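PDB 2EJX: Stk_08120 from Sulfolobus tokodaii str. 7, which probably carries fatty acids, as a member of a thermoacidophile-specific family with a Bet v 1-like fold. Local coordinates for residues A[32-37]-A[84-89]. Numbering follows the deposited sequence.
Sequences PQIFPG and GILYIR
The CA atoms of I34 and L86 are the nearest pair across the segments, 9.6 Å apart. I34 is the last residue of helix 27-34, and F35 is the first to leave helical geometry. L86 lies in strand 82-92. No hydrogen bond joins the segments; side chains alone bridge the gap. I34 and L86 extend toward each other and meet tip to tip, I34 CD1 lying 4.1 Å from L86 CD2. L86 CB already points toward the helix end; with CG anti to the backbone N (chi1 -180°) and chi2 at 64°, CD2 is the branch that makes the contact. The same methyl also meets the phenylalanine: L86 CD2 is 4.2 Å from F35 CE1. The methyl lies at the ring's edge, near its plane. The contact is small, buried and wholly apolar, near the centre of the chain. The F35 ring packs edge-to-face with Y77 and touches Y60 and V62 of strand 58-69. I34 leans on L119 and L122 of helix 105-137, and its carbonyl O accepts a hydrogen bond from N118 ND2. L86 rests on I98 and L100 of strand 95-102. The contact joins helix 27-34 to the antiparallel sheet beside the long C-terminal helix, as suits a Bet v 1-like helix-grip fold.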
loop_
_atom_site.group_PDB
_atom_site.type_symbol
_atom_site.label_atom_id
_atom_site.label_comp_id
_atom_site.label_asym_id
_atom_site.label_seq_id
_atom_site.Cartn_x
_atom_site.Cartn_y
_atom_site.Cartn_z
ATOM N N PRO A 32 -2.006 3.533 4.683
ATOM C CA PRO A 32 -3.250 4.304 4.703
ATOM C C PRO A 32 -3.904 4.443 3.320
ATOM O O PRO A 32 -5.134 4.490 3.215
ATOM C CB PRO A 32 -2.800 5.671 5.235
ATOM C CG PRO A 32 -1.514 5.334 6.005
ATOM C CD PRO A 32 -0.872 4.341 5.165
ATOM N N GLN A 33 -3.098 4.447 2.274
ATOM C CA GLN A 33 -3.636 4.565 0.894
ATOM C C GLN A 33 -4.403 3.344 0.421
ATOM O O GLN A 33 -5.335 3.496 -0.382
ATOM C CB GLN A 33 -2.547 4.885 -0.129
ATOM C CG GLN A 33 -1.978 6.300 -0.078
ATOM C CD GLN A 33 -2.916 7.380 -0.616
ATOM O OE1 GLN A 33 -2.637 8.599 -0.499
ATOM N NE2 GLN A 33 -4.007 6.962 -1.194
ATOM N N ILE A 34 -3.983 2.154 0.896
ATOM C CA ILE A 34 -4.486 0.873 0.343
ATOM C C ILE A 34 -5.369 0.072 1.289
ATOM O O ILE A 34 -6.423 -0.441 0.892
ATOM C CB ILE A 34 -3.308 0.003 -0.219
ATOM C CG1 ILE A 34 -2.683 0.684 -1.461
ATOM C CG2 ILE A 34 -3.798 -1.409 -0.657
ATOM C CD1 ILE A 34 -1.301 0.210 -1.748
ATOM N N PHE A 35 -4.973 -0.006 2.564
ATOM C CA PHE A 35 -5.701 -0.834 3.512
ATOM C C PHE A 35 -7.070 -0.219 3.831
ATOM O O PHE A 35 -7.218 0.997 3.714
ATOM C CB PHE A 35 -4.863 -1.092 4.769
ATOM C CG PHE A 35 -3.952 -2.284 4.638
ATOM C CD1 PHE A 35 -3.072 -2.389 3.563
ATOM C CD2 PHE A 35 -4.020 -3.328 5.550
ATOM C CE1 PHE A 35 -2.235 -3.497 3.410
ATOM C CE2 PHE A 35 -3.191 -4.464 5.398
ATOM C CZ PHE A 35 -2.290 -4.531 4.342
ATOM N N PRO A 36 -8.086 -1.055 4.181
ATOM C CA PRO A 36 -9.410 -0.479 4.480
ATOM C C PRO A 36 -9.466 0.369 5.747
ATOM O O PRO A 36 -9.206 -0.144 6.837
ATOM C CB PRO A 36 -10.335 -1.700 4.646
ATOM C CG PRO A 36 -9.535 -2.897 4.281
ATOM C CD PRO A 36 -8.075 -2.540 4.280
ATOM N N GLY A 37 -9.821 1.640 5.598
ATOM C CA GLY A 37 -10.241 2.482 6.736
ATOM C C GLY A 37 -9.185 2.645 7.822
ATOM O O GLY A 37 -9.510 2.612 9.007
ATOM N N GLY A 84 -0.311 -11.491 5.472
ATOM C CA GLY A 84 -0.178 -11.388 4.048
ATOM C C GLY A 84 1.049 -10.661 3.575
ATOM O O GLY A 84 1.923 -10.349 4.376
ATOM N N ILE A 85 1.108 -10.446 2.256
ATOM C CA ILE A 85 2.172 -9.633 1.632
ATOM C C ILE A 85 1.556 -8.643 0.641
ATOM O O ILE A 85 0.680 -9.002 -0.158
ATOM C CB ILE A 85 3.227 -10.536 0.878
ATOM C CG1 ILE A 85 3.784 -11.589 1.854
ATOM C CG2 ILE A 85 4.378 -9.714 0.401
ATOM C CD1 ILE A 85 4.738 -12.597 1.273
ATOM N N LEU A 86 2.028 -7.403 0.697
ATOM C CA LEU A 86 1.705 -6.406 -0.332
ATOM C C LEU A 86 2.932 -6.180 -1.200
ATOM O O LEU A 86 4.002 -5.814 -0.696
ATOM C CB LEU A 86 1.269 -5.093 0.321
ATOM C CG LEU A 86 0.878 -3.901 -0.570
ATOM C CD1 LEU A 86 -0.303 -4.246 -1.345
ATOM C CD2 LEU A 86 0.532 -2.755 0.361
ATOM N N TYR A 87 2.773 -6.382 -2.501
ATOM C CA TYR A 87 3.857 -6.128 -3.437
ATOM C C TYR A 87 3.599 -4.882 -4.256
ATOM O O TYR A 87 2.493 -4.673 -4.719
ATOM C CB TYR A 87 3.962 -7.254 -4.448
ATOM C CG TYR A 87 4.092 -8.618 -3.832
ATOM C CD1 TYR A 87 5.343 -9.184 -3.641
ATOM C CD2 TYR A 87 2.953 -9.336 -3.431
ATOM C CE1 TYR A 87 5.469 -10.440 -3.075
ATOM C CE2 TYR A 87 3.075 -10.601 -2.868
ATOM C CZ TYR A 87 4.342 -11.141 -2.687
ATOM O OH TYR A 87 4.507 -12.410 -2.123
ATOM N N ILE A 88 4.659 -4.098 -4.464
ATOM C CA ILE A 88 4.657 -3.047 -5.477
ATOM C C ILE A 88 5.829 -3.305 -6.464
ATOM O O ILE A 88 6.997 -3.318 -6.059
ATOM C CB ILE A 88 4.663 -1.613 -4.848
ATOM C CG1 ILE A 88 3.548 -1.456 -3.773
ATOM C CG2 ILE A 88 4.459 -0.543 -5.977
ATOM C CD1 ILE A 88 4.004 -1.683 -2.290
ATOM N N ARG A 89 5.508 -3.580 -7.742
ATOM C CA ARG A 89 6.516 -4.010 -8.709
ATOM C C ARG A 89 6.577 -3.029 -9.871
ATOM O O ARG A 89 5.555 -2.717 -10.450
ATOM C CB ARG A 89 6.233 -5.413 -9.242
ATOM C CG ARG A 89 6.110 -6.498 -8.159
ATOM C CD ARG A 89 5.728 -7.851 -8.805
ATOM N NE ARG A 89 5.687 -8.924 -7.797
ATOM C CZ ARG A 89 4.828 -9.943 -7.798
ATOM N NH1 ARG A 89 3.935 -10.086 -8.776
ATOM N NH2 ARG A 89 4.889 -10.843 -6.822
#